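Local coordinates for DNA helicase RecQ (Deinococcus radiodurans, PDB 4Q48), which probably couples ATP hydrolysis to translocation in the 3'-5' direction and the unwinding of duplex DNA, acting in DNA repair and recombination, at residues A[419-424]-A[498-503]; A[431-436]-A[472-477]; A[435-440]-A[465-470]. All coordinates share one frame; numbering follows the deposited sequence.

Contact 1: A[419-424]-A[498-503]; sequences MALSAT and RGILKE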
ATOM      1  N   MET A 419      28.566 -11.657   2.011  1.00 30.12           N
ATOM      2  CA  MET A 419      28.886 -13.033   1.652  1.00 25.80           C
ATOM      3  C   MET A 419      27.683 -13.726   1.044  1.00 31.00           C
ATOM      4  O   MET A 419      27.783 -14.403   0.018  1.00 35.60           O
ATOM      5  CB  MET A 419      29.341 -13.821   2.841  1.00 23.40           C
ATOM      6  CG  MET A 419      30.748 -13.647   3.192  1.00 24.05           C
ATOM      7  SD  MET A 419      31.066 -14.561   4.712  1.00 48.96           S
ATOM      8  CE  MET A 419      32.198 -13.407   5.510  1.00 38.10           C
ATOM      9  N   ALA A 420      26.532 -13.516   1.659  1.00 32.52           N
ATOM     10  CA  ALA A 420      25.343 -14.209   1.218  1.00 33.35           C
ATOM     11  C   ALA A 420      24.923 -13.700  -0.146  1.00 28.91           C
ATOM     12  O   ALA A 420      24.666 -14.499  -1.040  1.00 26.76           O
ATOM     13  CB  ALA A 420      24.216 -14.058   2.239  1.00 26.43           C
ATOM     14  N   LEU A 421      24.902 -12.382  -0.320  1.00 29.25           N
ATOM     15  CA  LEU A 421      24.509 -11.805  -1.605  1.00 30.50           C
ATOM     16  C   LEU A 421      25.468 -12.251  -2.738  1.00 34.03           C
ATOM     17  O   LEU A 421      25.027 -12.522  -3.861  1.00 28.98           O
ATOM     18  CB  LEU A 421      24.443 -10.278  -1.518  1.00 23.55           C
ATOM     19  CG  LEU A 421      23.362  -9.663  -0.606  1.00 27.23           C
ATOM     20  CD1 LEU A 421      23.584  -8.181  -0.463  1.00 28.22           C
ATOM     21  CD2 LEU A 421      21.905  -9.925  -1.007  1.00 24.31           C
ATOM     22  N   SER A 422      26.766 -12.351  -2.465  1.00 31.80           N
ATOM     23  CA  SER A 422      27.645 -12.771  -3.545  1.00 35.15           C
ATOM     24  C   SER A 422      27.372 -14.226  -3.873  1.00 37.67           C
ATOM     25  O   SER A 422      27.306 -14.606  -5.054  1.00 37.77           O
ATOM     26  CB  SER A 422      29.104 -12.550  -3.203  1.00 29.93           C
ATOM     27  OG  SER A 422      29.317 -11.163  -3.022  1.00 42.36           O
ATOM     28  N   ALA A 423      27.144 -15.013  -2.825  1.00 35.13           N
ATOM     29  CA  ALA A 423      26.973 -16.444  -2.959  1.00 31.74           C
ATOM     30  C   ALA A 423      25.833 -16.739  -3.921  1.00 35.29           C
ATOM     31  O   ALA A 423      25.949 -17.566  -4.833  1.00 35.14           O
ATOM     32  CB  ALA A 423      26.694 -17.057  -1.603  1.00 26.55           C
ATOM     33  N   THR A 424      24.740 -16.018  -3.748  1.00 35.03           N
ATOM     34  CA  THR A 424      23.592 -16.268  -4.569  1.00 34.09           C
ATOM     35  C   THR A 424      23.874 -15.761  -5.980  1.00 35.34           C
ATOM     36  O   THR A 424      23.368 -16.333  -6.958  1.00 36.83           O
ATOM     37  CB  THR A 424      22.318 -15.631  -3.954  1.00 33.25           C
ATOM     38  OG1 THR A 424      21.279 -15.571  -4.922  1.00 39.46           O
ATOM     39  CG2 THR A 424      22.567 -14.254  -3.520  1.00 38.14           C
ATOM     40  N   ARG A 498      22.731  -3.735  -4.380  1.00 35.88           N
ATOM     41  CA  ARG A 498      23.930  -2.902  -4.582  1.00 34.52           C
ATOM     42  C   ARG A 498      24.199  -2.119  -3.291  1.00 39.09           C
ATOM     43  O   ARG A 498      25.350  -1.798  -2.956  1.00 37.30           O
ATOM     44  CB  ARG A 498      23.756  -1.959  -5.774  1.00 33.03           C
ATOM     45  CG  ARG A 498      25.060  -1.459  -6.397  1.00 39.31           C
ATOM     46  CD  ARG A 498      24.846  -0.333  -7.430  1.00 36.02           C
ATOM     47  NE  ARG A 498      25.804   0.765  -7.253  1.00 39.17           N
ATOM     48  CZ  ARG A 498      27.082   0.724  -7.646  1.00 49.22           C
ATOM     49  NH1 ARG A 498      27.579  -0.358  -8.231  1.00 45.86           N
ATOM     50  NH2 ARG A 498      27.885   1.761  -7.448  1.00 57.81           N
ATOM     51  N   GLY A 499      23.117  -1.838  -2.563  1.00 38.31           N
ATOM     52  CA  GLY A 499      23.194  -1.089  -1.326  1.00 39.92           C
ATOM     53  C   GLY A 499      24.191  -1.690  -0.365  1.00 43.84           C
ATOM     54  O   GLY A 499      25.092  -0.993   0.136  1.00 49.13           O
ATOM     55  N   ILE A 500      24.075  -2.992  -0.128  1.00 35.57           N
ATOM     56  CA  ILE A 500      24.987  -3.625   0.799  1.00 31.26           C
ATOM     57  C   ILE A 500      26.317  -3.904   0.114  1.00 36.22           C
ATOM     58  O   ILE A 500      27.389  -3.757   0.705  1.00 42.96           O
ATOM     59  CB  ILE A 500      24.350  -4.892   1.392  1.00 29.37           C
ATOM     60  CG1 ILE A 500      23.212  -4.456   2.322  1.00 35.71           C
ATOM     61  CG2 ILE A 500      25.356  -5.702   2.203  1.00 27.16           C
ATOM     62  CD1 ILE A 500      22.538  -5.555   3.098  1.00 30.74           C
ATOM     63  N   LEU A 501      26.239  -4.272  -1.154  1.00 37.67           N
ATOM     64  CA  LEU A 501      27.385  -4.747  -1.907  1.00 39.33           C
ATOM     65  C   LEU A 501      28.389  -3.657  -2.293  1.00 41.40           C
ATOM     66  O   LEU A 501      29.603  -3.893  -2.278  1.00 42.97           O
ATOM     67  CB  LEU A 501      26.879  -5.460  -3.166  1.00 37.90           C
ATOM     68  CG  LEU A 501      26.427  -6.902  -2.937  1.00 34.51           C
ATOM     69  CD1 LEU A 501      25.681  -7.459  -4.162  1.00 27.22           C
ATOM     70  CD2 LEU A 501      27.597  -7.818  -2.513  1.00 26.50           C
ATOM     71  N   LYS A 502      27.893  -2.472  -2.641  1.00 37.87           N
ATOM     72  CA  LYS A 502      28.776  -1.433  -3.172  1.00 44.50           C
ATOM     73  C   LYS A 502      28.600  -0.064  -2.509  1.00 47.83           C
ATOM     74  O   LYS A 502      29.544   0.715  -2.461  1.00 54.24           O
ATOM     75  CB  LYS A 502      28.576  -1.297  -4.689  1.00 43.51           C
ATOM     76  CG  LYS A 502      28.839  -2.613  -5.474  1.00 44.92           C
ATOM     77  CD  LYS A 502      30.292  -2.798  -5.898  1.00 43.18           C
ATOM     78  CE  LYS A 502      30.461  -4.048  -6.793  1.00 59.32           C
ATOM     79  NZ  LYS A 502      31.072  -3.768  -8.157  1.00 59.45           N
ATOM     80  N   GLU A 503      27.401   0.234  -2.014  1.00 42.17           N
ATOM     81  CA  GLU A 503      27.101   1.562  -1.504  1.00 35.95           C
ATOM     82  C   GLU A 503      27.118   1.676   0.041  1.00 45.33           C
ATOM     83  O   GLU A 503      26.535   2.604   0.611  1.00 42.37           O
ATOM     84  CB  GLU A 503      25.732   1.998  -2.025  1.00 38.81           C
ATOM     85  CG  GLU A 503      25.544   1.981  -3.530  1.00 40.66           C
ATOM     86  CD  GLU A 503      24.062   2.045  -3.942  1.00 49.23           C
ATOM     87  OE1 GLU A 503      23.190   2.061  -3.034  1.00 53.53           O
ATOM     88  OE2 GLU A 503      23.762   2.062  -5.163  1.00 42.68           O
TER

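Contact 2: A[431-436]-A[472-477]; sequences FGAAHL and SVLRQL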
ATOM      1  N   PHE A 431      19.210 -20.926  -6.676  1.00 45.50           N
ATOM      2  CA  PHE A 431      19.233 -21.973  -5.661  1.00 49.79           C
ATOM      3  C   PHE A 431      18.522 -21.476  -4.412  1.00 52.50           C
ATOM      4  O   PHE A 431      18.259 -20.268  -4.287  1.00 46.85           O
ATOM      5  CB  PHE A 431      20.664 -22.426  -5.361  1.00 46.73           C
ATOM      6  CG  PHE A 431      21.294 -23.170  -6.509  1.00 55.53           C
ATOM      7  CD1 PHE A 431      21.080 -24.529  -6.674  1.00 56.06           C
ATOM      8  CD2 PHE A 431      22.077 -22.507  -7.442  1.00 53.98           C
ATOM      9  CE1 PHE A 431      21.639 -25.215  -7.748  1.00 56.27           C
ATOM     10  CE2 PHE A 431      22.638 -23.190  -8.506  1.00 53.60           C
ATOM     11  CZ  PHE A 431      22.423 -24.546  -8.657  1.00 52.86           C
ATOM     12  N   GLY A 432      18.140 -22.423  -3.547  1.00 53.19           N
ATOM     13  CA  GLY A 432      17.326 -22.153  -2.372  1.00 35.15           C
ATOM     14  C   GLY A 432      18.175 -21.879  -1.162  1.00 41.45           C
ATOM     15  O   GLY A 432      19.374 -22.168  -1.151  1.00 41.68           O
ATOM     16  N   ALA A 433      17.540 -21.345  -0.128  1.00 45.12           N
ATOM     17  CA  ALA A 433      18.237 -20.939   1.087  1.00 43.36           C
ATOM     18  C   ALA A 433      19.155 -22.030   1.644  1.00 43.84           C
ATOM     19  O   ALA A 433      20.289 -21.758   2.065  1.00 37.85           O
ATOM     20  CB  ALA A 433      17.224 -20.515   2.136  1.00 39.97           C
ATOM     21  N   ALA A 434      18.643 -23.260   1.689  1.00 47.91           N
ATOM     22  CA  ALA A 434      19.423 -24.382   2.221  1.00 48.34           C
ATOM     23  C   ALA A 434      20.668 -24.670   1.369  1.00 46.19           C
ATOM     24  O   ALA A 434      21.766 -24.840   1.903  1.00 38.33           O
ATOM     25  CB  ALA A 434      18.564 -25.610   2.321  1.00 44.00           C
ATOM     26  N   HIS A 435      20.490 -24.707   0.047  1.00 50.39           N
ATOM     27  CA  HIS A 435      21.614 -24.916  -0.862  1.00 47.95           C
ATOM     28  C   HIS A 435      22.693 -23.842  -0.741  1.00 48.96           C
ATOM     29  O   HIS A 435      23.876 -24.152  -0.577  1.00 48.59           O
ATOM     30  CB  HIS A 435      21.145 -24.985  -2.309  1.00 47.94           C
ATOM     31  CG  HIS A 435      22.247 -25.329  -3.258  1.00 56.21           C
ATOM     32  ND1 HIS A 435      22.610 -26.631  -3.532  1.00 61.78           N
ATOM     33  CD2 HIS A 435      23.101 -24.544  -3.958  1.00 56.50           C
ATOM     34  CE1 HIS A 435      23.633 -26.632  -4.368  1.00 63.15           C
ATOM     35  NE2 HIS A 435      23.950 -25.378  -4.642  1.00 63.15           N
ATOM     36  N   LEU A 436      22.273 -22.582  -0.807  1.00 45.00           N
ATOM     37  CA  LEU A 436      23.164 -21.454  -0.593  1.00 41.74           C
ATOM     38  C   LEU A 436      23.959 -21.621   0.710  1.00 44.18           C
ATOM     39  O   LEU A 436      25.171 -21.347   0.779  1.00 41.59           O
ATOM     40  CB  LEU A 436      22.353 -20.167  -0.543  1.00 41.69           C
ATOM     41  CG  LEU A 436      21.674 -19.712  -1.839  1.00 46.03           C
ATOM     42  CD1 LEU A 436      20.901 -18.413  -1.621  1.00 45.41           C
ATOM     43  CD2 LEU A 436      22.692 -19.528  -2.931  1.00 40.67           C
ATOM     44  N   SER A 472      18.976 -17.415   8.942  1.00 39.61           N
ATOM     45  CA  SER A 472      18.511 -16.179   9.554  1.00 37.74           C
ATOM     46  C   SER A 472      18.896 -14.946   8.717  1.00 38.20           C
ATOM     47  O   SER A 472      18.025 -14.135   8.353  1.00 33.99           O
ATOM     48  CB  SER A 472      19.074 -16.062  10.969  1.00 34.24           C
ATOM     49  OG  SER A 472      19.006 -14.720  11.420  1.00 36.46           O
ATOM     50  N   VAL A 473      20.187 -14.833   8.387  1.00 36.91           N
ATOM     51  CA  VAL A 473      20.681 -13.751   7.543  1.00 30.88           C
ATOM     52  C   VAL A 473      19.877 -13.742   6.250  1.00 33.77           C
ATOM     53  O   VAL A 473      19.434 -12.675   5.790  1.00 31.72           O
ATOM     54  CB  VAL A 473      22.189 -13.899   7.204  1.00 30.45           C
ATOM     55  CG1 VAL A 473      22.542 -13.091   5.984  1.00 34.19           C
ATOM     56  CG2 VAL A 473      23.073 -13.481   8.365  1.00 31.48           C
ATOM     57  N   LEU A 474      19.654 -14.932   5.685  1.00 32.65           N
ATOM     58  CA  LEU A 474      18.903 -15.030   4.436  1.00 30.34           C
ATOM     59  C   LEU A 474      17.462 -14.566   4.561  1.00 33.35           C
ATOM     60  O   LEU A 474      16.995 -13.855   3.682  1.00 35.73           O
ATOM     61  CB  LEU A 474      18.947 -16.455   3.871  1.00 30.49           C
ATOM     62  CG  LEU A 474      20.347 -16.927   3.413  1.00 33.63           C
ATOM     63  CD1 LEU A 474      20.374 -18.437   3.191  1.00 35.58           C
ATOM     64  CD2 LEU A 474      20.862 -16.171   2.160  1.00 28.15           C
ATOM     65  N   ARG A 475      16.774 -14.897   5.652  1.00 34.35           N
ATOM     66  CA  ARG A 475      15.395 -14.455   5.802  1.00 29.00           C
ATOM     67  C   ARG A 475      15.378 -12.967   5.873  1.00 30.59           C
ATOM     68  O   ARG A 475      14.514 -12.293   5.305  1.00 33.44           O
ATOM     69  CB  ARG A 475      14.741 -15.068   7.035  1.00 33.86           C
ATOM     70  CG  ARG A 475      14.301 -16.512   6.818  1.00 47.45           C
ATOM     71  CD  ARG A 475      13.445 -17.046   7.956  1.00 47.20           C
ATOM     72  NE  ARG A 475      14.149 -16.961   9.231  1.00 53.26           N
ATOM     73  CZ  ARG A 475      14.950 -17.921   9.695  1.00 45.02           C
ATOM     74  NH1 ARG A 475      15.111 -19.032   8.984  1.00 45.64           N
ATOM     75  NH2 ARG A 475      15.565 -17.780  10.872  1.00 33.50           N
ATOM     76  N   GLN A 476      16.378 -12.451   6.554  1.00 33.49           N
ATOM     77  CA  GLN A 476      16.449 -11.038   6.803  1.00 33.97           C
ATOM     78  C   GLN A 476      16.652 -10.312   5.484  1.00 33.36           C
ATOM     79  O   GLN A 476      15.988  -9.299   5.218  1.00 29.80           O
ATOM     80  CB  GLN A 476      17.574 -10.736   7.796  1.00 37.67           C
ATOM     81  CG  GLN A 476      17.378  -9.409   8.458  1.00 43.67           C
ATOM     82  CD  GLN A 476      16.224  -9.430   9.455  1.00 49.07           C
ATOM     83  OE1 GLN A 476      16.087 -10.362  10.265  1.00 42.60           O
ATOM     84  NE2 GLN A 476      15.329  -8.443   9.328  1.00 46.91           N
ATOM     85  N   LEU A 477      17.531 -10.861   4.639  1.00 30.60           N
ATOM     86  CA  LEU A 477      17.795 -10.253   3.337  1.00 29.69           C
ATOM     87  C   LEU A 477      16.570 -10.397   2.458  1.00 30.15           C
ATOM     88  O   LEU A 477      16.258  -9.509   1.657  1.00 31.26           O
ATOM     89  CB  LEU A 477      19.015 -10.877   2.663  1.00 27.31           C
ATOM     90  CG  LEU A 477      20.354 -10.428   3.250  1.00 24.63           C
ATOM     91  CD1 LEU A 477      21.496 -11.320   2.768  1.00 22.51           C
ATOM     92  CD2 LEU A 477      20.600  -8.987   2.923  1.00 21.00           C
TER

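Contact 3: A[435-440]-A[465-470]; sequences HLTDVL and HDEKLW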
ATOM      1  N   HIS A 435      20.490 -24.707   0.047  1.00 50.39           N
ATOM      2  CA  HIS A 435      21.614 -24.916  -0.862  1.00 47.95           C
ATOM      3  C   HIS A 435      22.693 -23.842  -0.741  1.00 48.96           C
ATOM      4  O   HIS A 435      23.876 -24.152  -0.577  1.00 48.59           O
ATOM      5  CB  HIS A 435      21.145 -24.985  -2.309  1.00 47.94           C
ATOM      6  CG  HIS A 435      22.247 -25.329  -3.258  1.00 56.21           C
ATOM      7  ND1 HIS A 435      22.610 -26.631  -3.532  1.00 61.78           N
ATOM      8  CD2 HIS A 435      23.101 -24.544  -3.958  1.00 56.50           C
ATOM      9  CE1 HIS A 435      23.633 -26.632  -4.368  1.00 63.15           C
ATOM     10  NE2 HIS A 435      23.950 -25.378  -4.642  1.00 63.15           N
ATOM     11  N   LEU A 436      22.273 -22.582  -0.807  1.00 45.00           N
ATOM     12  CA  LEU A 436      23.164 -21.454  -0.593  1.00 41.74           C
ATOM     13  C   LEU A 436      23.959 -21.621   0.710  1.00 44.18           C
ATOM     14  O   LEU A 436      25.171 -21.347   0.779  1.00 41.59           O
ATOM     15  CB  LEU A 436      22.353 -20.167  -0.543  1.00 41.69           C
ATOM     16  CG  LEU A 436      21.674 -19.712  -1.839  1.00 46.03           C
ATOM     17  CD1 LEU A 436      20.901 -18.413  -1.621  1.00 45.41           C
ATOM     18  CD2 LEU A 436      22.692 -19.528  -2.931  1.00 40.67           C
ATOM     19  N   THR A 437      23.263 -22.092   1.737  1.00 40.81           N
ATOM     20  CA  THR A 437      23.853 -22.241   3.062  1.00 41.33           C
ATOM     21  C   THR A 437      24.939 -23.306   3.024  1.00 43.05           C
ATOM     22  O   THR A 437      25.938 -23.202   3.745  1.00 36.32           O
ATOM     23  CB  THR A 437      22.784 -22.586   4.105  1.00 39.56           C
ATOM     24  OG1 THR A 437      21.760 -21.581   4.099  1.00 41.83           O
ATOM     25  CG2 THR A 437      23.387 -22.717   5.483  1.00 36.90           C
ATOM     26  N   ASP A 438      24.726 -24.324   2.181  1.00 44.96           N
ATOM     27  CA  ASP A 438      25.705 -25.404   1.978  1.00 48.38           C
ATOM     28  C   ASP A 438      26.973 -24.844   1.374  1.00 49.78           C
ATOM     29  O   ASP A 438      28.085 -25.143   1.832  1.00 50.36           O
ATOM     30  CB  ASP A 438      25.163 -26.499   1.051  1.00 50.94           C
ATOM     31  CG  ASP A 438      24.330 -27.542   1.779  1.00 61.47           C
ATOM     32  OD1 ASP A 438      24.529 -27.721   3.009  1.00 64.24           O
ATOM     33  OD2 ASP A 438      23.463 -28.165   1.115  1.00 59.15           O
ATOM     34  N   VAL A 439      26.791 -24.032   0.336  1.00 42.48           N
ATOM     35  CA  VAL A 439      27.906 -23.409  -0.333  1.00 42.43           C
ATOM     36  C   VAL A 439      28.650 -22.545   0.668  1.00 46.70           C
ATOM     37  O   VAL A 439      29.874 -22.651   0.827  1.00 49.26           O
ATOM     38  CB  VAL A 439      27.450 -22.567  -1.544  1.00 44.33           C
ATOM     39  CG1 VAL A 439      28.627 -21.850  -2.162  1.00 41.69           C
ATOM     40  CG2 VAL A 439      26.738 -23.441  -2.583  1.00 43.52           C
ATOM     41  N   LEU A 440      27.901 -21.702   1.366  1.00 47.68           N
ATOM     42  CA  LEU A 440      28.495 -20.831   2.370  1.00 46.68           C
ATOM     43  C   LEU A 440      29.310 -21.604   3.412  1.00 50.91           C
ATOM     44  O   LEU A 440      30.347 -21.130   3.861  1.00 52.89           O
ATOM     45  CB  LEU A 440      27.408 -20.015   3.055  1.00 44.27           C
ATOM     46  CG  LEU A 440      26.865 -18.852   2.226  1.00 46.17           C
ATOM     47  CD1 LEU A 440      25.575 -18.281   2.849  1.00 42.17           C
ATOM     48  CD2 LEU A 440      27.924 -17.765   2.102  1.00 37.29           C
ATOM     49  N   HIS A 465      30.354 -19.526  10.647  1.00 52.62           N
ATOM     50  CA  HIS A 465      29.037 -19.536  11.280  1.00 50.45           C
ATOM     51  C   HIS A 465      28.412 -20.887  11.103  1.00 51.67           C
ATOM     52  O   HIS A 465      28.928 -21.716  10.359  1.00 55.33           O
ATOM     53  CB  HIS A 465      28.118 -18.473  10.675  1.00 47.86           C
ATOM     54  CG  HIS A 465      28.554 -17.067  10.944  1.00 53.52           C
ATOM     55  ND1 HIS A 465      28.295 -16.425  12.137  1.00 52.43           N
ATOM     56  CD2 HIS A 465      29.273 -16.197  10.197  1.00 50.37           C
ATOM     57  CE1 HIS A 465      28.810 -15.209  12.102  1.00 51.36           C
ATOM     58  NE2 HIS A 465      29.416 -15.049  10.939  1.00 54.40           N
ATOM     59  N   ASP A 466      27.334 -21.137  11.831  1.00 50.01           N
ATOM     60  CA  ASP A 466      26.618 -22.395  11.670  1.00 52.12           C
ATOM     61  C   ASP A 466      25.390 -22.240  10.788  1.00 53.00           C
ATOM     62  O   ASP A 466      25.048 -21.131  10.364  1.00 50.23           O
ATOM     63  CB  ASP A 466      26.248 -22.977  13.032  1.00 54.89           C
ATOM     64  CG  ASP A 466      25.601 -21.966  13.948  1.00 61.74           C
ATOM     65  OD1 ASP A 466      24.867 -21.078  13.455  1.00 56.82           O
ATOM     66  OD2 ASP A 466      25.859 -22.051  15.175  1.00 70.39           O
ATOM     67  N   GLU A 467      24.716 -23.355  10.539  1.00 52.10           N
ATOM     68  CA  GLU A 467      23.566 -23.376   9.654  1.00 43.77           C
ATOM     69  C   GLU A 467      22.466 -22.406  10.042  1.00 43.97           C
ATOM     70  O   GLU A 467      21.755 -21.898   9.176  1.00 44.27           O
ATOM     71  CB  GLU A 467      22.981 -24.779   9.598  1.00 46.96           C
ATOM     72  CG  GLU A 467      21.805 -24.879   8.679  1.00 48.51           C
ATOM     73  CD  GLU A 467      21.380 -26.300   8.434  1.00 59.85           C
ATOM     74  OE1 GLU A 467      22.262 -27.192   8.449  1.00 57.22           O
ATOM     75  OE2 GLU A 467      20.172 -26.514   8.178  1.00 71.27           O
ATOM     76  N   LYS A 468      22.313 -22.158  11.343  1.00 49.03           N
ATOM     77  CA  LYS A 468      21.158 -21.395  11.824  1.00 51.42           C
ATOM     78  C   LYS A 468      21.269 -19.893  11.517  1.00 48.40           C
ATOM     79  O   LYS A 468      20.276 -19.231  11.196  1.00 46.85           O
ATOM     80  CB  LYS A 468      20.951 -21.630  13.338  1.00 55.69           C
ATOM     81  CG  LYS A 468      21.864 -20.839  14.289  1.00 56.41           C
ATOM     82  CD  LYS A 468      21.560 -21.113  15.766  1.00 54.55           C
ATOM     83  CE  LYS A 468      20.688 -20.008  16.371  1.00 62.06           C
ATOM     84  NZ  LYS A 468      20.472 -20.138  17.859  1.00 53.55           N
ATOM     85  N   LEU A 469      22.478 -19.368  11.603  1.00 42.76           N
ATOM     86  CA  LEU A 469      22.715 -17.958  11.376  1.00 42.68           C
ATOM     87  C   LEU A 469      22.486 -17.557   9.913  1.00 48.13           C
ATOM     88  O   LEU A 469      21.929 -16.484   9.616  1.00 43.20           O
ATOM     89  CB  LEU A 469      24.145 -17.628  11.764  1.00 40.72           C
ATOM     90  CG  LEU A 469      24.499 -16.165  11.660  1.00 38.35           C
ATOM     91  CD1 LEU A 469      25.170 -15.746  12.931  1.00 46.57           C
ATOM     92  CD2 LEU A 469      25.401 -15.966  10.465  1.00 45.06           C
ATOM     93  N   TRP A 470      22.934 -18.417   9.001  1.00 40.53           N
ATOM     94  CA  TRP A 470      22.829 -18.119   7.598  1.00 34.51           C
ATOM     95  C   TRP A 470      21.395 -18.076   7.188  1.00 36.87           C
ATOM     96  O   TRP A 470      20.994 -17.163   6.473  1.00 36.62           O
ATOM     97  CB  TRP A 470      23.593 -19.137   6.770  1.00 36.59           C
ATOM     98  CG  TRP A 470      25.042 -18.906   6.848  1.00 34.21           C
ATOM     99  CD1 TRP A 470      25.989 -19.759   7.341  1.00 38.51           C
ATOM    100  CD2 TRP A 470      25.732 -17.730   6.439  1.00 32.19           C
ATOM    101  NE1 TRP A 470      27.232 -19.177   7.271  1.00 39.33           N
ATOM    102  CE2 TRP A 470      27.099 -17.928   6.716  1.00 41.32           C
ATOM    103  CE3 TRP A 470      25.331 -16.524   5.866  1.00 34.90           C
ATOM    104  CZ2 TRP A 470      28.072 -16.956   6.432  1.00 43.22           C
ATOM    105  CZ3 TRP A 470      26.300 -15.551   5.591  1.00 35.22           C
ATOM    106  CH2 TRP A 470      27.649 -15.775   5.872  1.00 33.38           C
TER

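Contact 1: A[419-424]-A[498-503]
Leu421 and Leu501 mesh with each other. The two methyls of Leu501 straddle CB of Leu421. CD1 and CD2 of Leu501 both stand 4.1 Å from that CB. In return, CD1 of Leu421 reaches past CG of Leu501, at 4.0 Å. It ends against CB of Ile500, at 3.9 Å. CG2 of Ile500 is almost as near to this methyl. The side chains of Leu421 and Ile500 cross at about a right angle.

Both leucines carry CG beside the backbone N and anti to the carbonyl carbon, with chi1 -66° in Leu421 and -81° in Leu501. Their branches thus leave the helices toward each other. CD2 of Leu501 also lies 3.8 Å from OG of Ser422. That hydroxyl has a weak hydrogen bond to the backbone O of Gln418, within its own helix.

An alanine at Leu501 is likely to leave CB of Leu421 without its straddling methyls and to open a gap beside Ser422. Tyr482 touches both Leu421 and Ile500, and Leu477 packs on Ile500. Across the short helix 498-501, NE of Arg498 forms a salt bridge with OE2 of Glu503, at 3.2 Å; the hydrogen bond in it is weak.

This is apolar helix packing in the RQC domain. It places the short helix that follows strands 483-484 and 492-493 against helix 414-426, as fits the winged-helix fold of this family.

Contact 2: A[431-436]-A[472-477]
Leu474 points its side chain at the first turn of helix 433-441. Its CD1 methyl lies 3.9 Å from CB of Ala433. The same methyl is 3.5 Å from the backbone O of Ala433. The other methyl, CD2, turns to Leu436, whose CD1 is 4.4 Å away. One leucine fork therefore serves two residues a helical turn apart. CG of Leu474 is anti to the carbonyl carbon, chi1 -66°, and this carries the fork across to the other helix. Ala433 and Leu474 also have the nearest CA atoms of the two segments, 6.8 Å apart. The small alanine leaves room for that approach.

The carbonyl under the Leu474 methyl has a polar partner of its own. O of Ala433 is hydrogen-bonded to OG1 of Thr437. Ala420 of helix 414-426 also packs against Leu474, and Thr424 of that helix touches Leu436. Leu491 and Arg471 both touch Ala433.

The start of helix 433-441 is held from the other side as well. Gly432 is the N-cap residue, and its O takes the amide of Leu436 at 2.9 Å. The rings of Phe431 and His435 stack, with NE2 of His435 3.6 Å above the plane of the Phe431 ring and toward its rim. That NE2 is hydrogen-bonded to ND1 of His453, and His453 meets Phe431 edge-to-face.

The contact is methyl against methyl, with one methyl also set against a backbone carbonyl. Its shape, a forked leucine set beside an alanine, lets the helices come close at Ala433. O of Ala433 bonds within its own helix and NE2 of His435 to His453, and neither ties the two segments together.

Contact 3: A[435-440]-A[465-470]
Trp470 lays one face of its indole over Leu440 and keeps its CB for Thr437. The side chain can be followed outward. CB lies 3.8 Å from CG2 of Thr437, which reaches the ring obliquely. OG1 of Thr437 is only slightly farther from that CB, but its hydrogen bond goes to O of Ala433. CG of Trp470 is anti to the carbonyl carbon, chi1 -75°, and this swings the indole toward helix 433-441.

From there CD1 of Leu440 sits over one face, above the six-membered ring. It is 3.6 Å from CD2 of Trp470 and 3.5 Å from its CE3. CZ3 of Trp470 follows, 3.9 Å from the methyl. CG and CE2 are also near this methyl. This is a CH-pi contact: Leu440 CD1 stands 3.8 Å from the centroid of the six-membered ring, 24° off the ring normal. NE1 has its own partner, a hydrogen bond to O of Gly462. CH2, at the end of the ring, meets SD of Met419.

One turn earlier, CG of Glu467 approaches CG2 of Thr437 to 4.2 Å. Its carboxylate goes on to a salt bridge with Arg443. OD1 of Asp466, the N-cap residue, makes a weak capping bond to N of Leu469.

The tryptophan thus sits at the start of helix 467-479. Helix 433-441 sets the Leu440 methyl on one face of its ring, and helix 414-426 brings Met419 to the far rim and Glu416 nearby.

In the fold
All three contacts lie in the RQC domain, away from the zinc and ADP sites. Contacts 2 and 3 both join helix 433-441 to helix 467-479, with centres about 8 Å apart. They share His435 and Leu436, and Leu474 touches Thr437 between them. Contact 1 lies about 13 Å from contact 2 and 16 Å from contact 3, centre to centre. Its first segment comes earliest in the chain and its second latest, so it encloses the other two. Helix 414-426 bridges them: Ala420 meets Leu474 and Leu477, while Ala423 meets Leu440. Together they form one apolar core, built from helices 414-426, 433-441, 467-479 and 498-501. As in other RecQ helicases, this winged-helix domain probably contacts duplex DNA.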